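Local coordinates for protein (tenascin) (Gallus gallus, PDB 1QR4) that forms part of an extracellular matrix adhesion protein, its two fibronectin type III domains spanning regions that bind heparin and contactin, at residues Met51-Pro54 and Val55-Ser59. Sequence-based numbering, arbitrary orientation.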
ATOM      1  N   MET A  51      -3.071  11.540 -18.260  1.00 43.18           N
ATOM      2  CA  MET A  51      -3.410  10.330 -18.979  1.00 50.63           C
ATOM      3  C   MET A  51      -4.772  10.560 -19.605  1.00 48.71           C
ATOM      4  O   MET A  51      -5.584  11.320 -19.089  1.00 47.38           O
ATOM      5  CB  MET A  51      -3.468   9.115 -18.039  1.00 41.29           C
ATOM      6  CG  MET A  51      -2.109   8.512 -17.711  1.00 66.42           C
ATOM      7  SD  MET A  51      -2.205   6.887 -16.939  1.00 71.16           S
ATOM      8  CE  MET A  51      -2.422   5.853 -18.361  1.00 43.98           C
ATOM      9  N   GLU A  52      -4.972   9.975 -20.774  1.00 56.40           N
ATOM     10  CA  GLU A  52      -6.241  10.072 -21.465  1.00 56.20           C
ATOM     11  C   GLU A  52      -6.903   8.706 -21.348  1.00 52.37           C
ATOM     12  O   GLU A  52      -6.270   7.676 -21.545  1.00 60.67           O
ATOM     13  CB  GLU A  52      -6.040  10.472 -22.925  1.00 68.37           C
ATOM     14  CG  GLU A  52      -5.376  11.831 -23.102  1.00 87.48           C
ATOM     15  CD  GLU A  52      -5.536  12.385 -24.509  1.00 99.94           C
ATOM     16  OE1 GLU A  52      -5.052  11.747 -25.474  1.00100.00           O
ATOM     17  OE2 GLU A  52      -6.152  13.464 -24.649  1.00 99.86           O
ATOM     18  N   ILE A  53      -8.177   8.705 -20.995  1.00 52.74           N
ATOM     19  CA  ILE A  53      -8.919   7.476 -20.813  1.00 35.11           C
ATOM     20  C   ILE A  53     -10.041   7.383 -21.849  1.00 43.30           C
ATOM     21  O   ILE A  53     -10.726   8.365 -22.125  1.00 43.87           O
ATOM     22  CB  ILE A  53      -9.430   7.418 -19.357  1.00 38.88           C
ATOM     23  CG1 ILE A  53      -8.222   7.570 -18.412  1.00 28.27           C
ATOM     24  CG2 ILE A  53     -10.188   6.114 -19.084  1.00 43.37           C
ATOM     25  CD1 ILE A  53      -8.557   7.697 -16.957  1.00 28.04           C
ATOM     26  N   PRO A  54     -10.196   6.202 -22.478  1.00 51.45           N
ATOM     27  CA  PRO A  54     -11.200   5.899 -23.504  1.00 37.75           C
ATOM     28  C   PRO A  54     -12.607   6.215 -23.036  1.00 33.76           C
ATOM     29  O   PRO A  54     -12.941   5.959 -21.886  1.00 31.83           O
ATOM     30  CB  PRO A  54     -11.054   4.392 -23.677  1.00 44.27           C
ATOM     31  CG  PRO A  54      -9.646   4.133 -23.324  1.00 51.52           C
ATOM     32  CD  PRO A  54      -9.446   4.986 -22.120  1.00 46.28           C
ATOM     33  N   VAL A  55     -13.447   6.701 -23.944  1.00 31.92           N
ATOM     34  CA  VAL A  55     -14.826   7.030 -23.606  1.00 25.90           C
ATOM     35  C   VAL A  55     -15.619   5.861 -23.035  1.00 32.82           C
ATOM     36  O   VAL A  55     -16.611   6.057 -22.336  1.00 43.35           O
ATOM     37  CB  VAL A  55     -15.584   7.558 -24.823  1.00 25.54           C
ATOM     38  CG1 VAL A  55     -15.236   8.990 -25.047  1.00 35.52           C
ATOM     39  CG2 VAL A  55     -15.225   6.758 -26.044  1.00 43.68           C
ATOM     40  N   ASP A  56     -15.169   4.646 -23.310  1.00 27.35           N
ATOM     41  CA  ASP A  56     -15.860   3.451 -22.845  1.00 10.89           C
ATOM     42  C   ASP A  56     -15.497   2.957 -21.444  1.00 22.01           C
ATOM     43  O   ASP A  56     -15.967   1.901 -21.016  1.00 38.68           O
ATOM     44  CB  ASP A  56     -15.669   2.327 -23.868  1.00 58.18           C
ATOM     45  CG  ASP A  56     -14.212   2.184 -24.322  1.00 91.47           C
ATOM     46  OD1 ASP A  56     -13.823   2.929 -25.257  1.00 99.06           O
ATOM     47  OD2 ASP A  56     -13.460   1.345 -23.749  1.00 81.38           O
ATOM     48  N   SER A  57     -14.683   3.715 -20.716  1.00 24.18           N
ATOM     49  CA  SER A  57     -14.297   3.301 -19.370  1.00 25.11           C
ATOM     50  C   SER A  57     -15.014   4.058 -18.250  1.00 26.93           C
ATOM     51  O   SER A  57     -15.314   5.250 -18.375  1.00 36.22           O
ATOM     52  CB  SER A  57     -12.781   3.447 -19.162  1.00 20.50           C
ATOM     53  OG  SER A  57     -12.053   2.986 -20.285  1.00 62.60           O
ATOM     54  N   THR A  58     -15.302   3.345 -17.165  1.00 25.06           N
ATOM     55  CA  THR A  58     -15.906   3.948 -15.990  1.00 30.53           C
ATOM     56  C   THR A  58     -15.085   3.465 -14.799  1.00 27.55           C
ATOM     57  O   THR A  58     -15.416   3.712 -13.637  1.00 34.74           O
ATOM     58  CB  THR A  58     -17.373   3.559 -15.826  1.00 30.34           C
ATOM     59  OG1 THR A  58     -17.496   2.138 -15.765  1.00 36.71           O
ATOM     60  CG2 THR A  58     -18.186   4.100 -16.983  1.00 23.68           C
ATOM     61  N   SER A  59     -13.968   2.821 -15.128  1.00 37.83           N
ATOM     62  CA  SER A  59     -13.043   2.252 -14.159  1.00 28.71           C
ATOM     63  C   SER A  59     -11.649   2.273 -14.773  1.00 24.81           C
ATOM     64  O   SER A  59     -11.496   2.152 -15.993  1.00 43.92           O
ATOM     65  CB  SER A  59     -13.444   0.811 -13.859  1.00 29.72           C
ATOM     66  OG  SER A  59     -12.751   0.331 -12.729  1.00 49.96           O
TER
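In Ser57, chi1 of -43° sets OG beside its own backbone N, which puts OG and N near the same carbonyl oxygen, that of Pro54. In Ile53, CG2 lies anti to the backbone N and reaches CB of Ser57 at 3.7 Å. The motif is a type I beta turn from Pro54 to Ser57. It follows strand 48-53, an outer strand of the four-stranded sheet in the first fibronectin type III domain, and the chain then continues into strand 59-63.

Pro54 O takes the turn bond from Ser57 N at 3.1 Å, with an N-H...O angle of 159°. The donor sits above the carbonyl plane, 46° out of it. Ser57 OG adds a weak bond to Pro54 O at 3.5 Å. The backbone bond therefore does most of the holding.

Ile53 is buried, and its side chain also packs on Tyr37, Leu39 and Phe60. It thus joins the start of the turn to the domain core. Pro54 and Asp56 are exposed. The carboxylate of Asp56 comes back to CB of Pro54. There Asp56 OD1 comes 3.5 Å from Pro54 CB, and OD2 lies 3.9 Å from that same carbon.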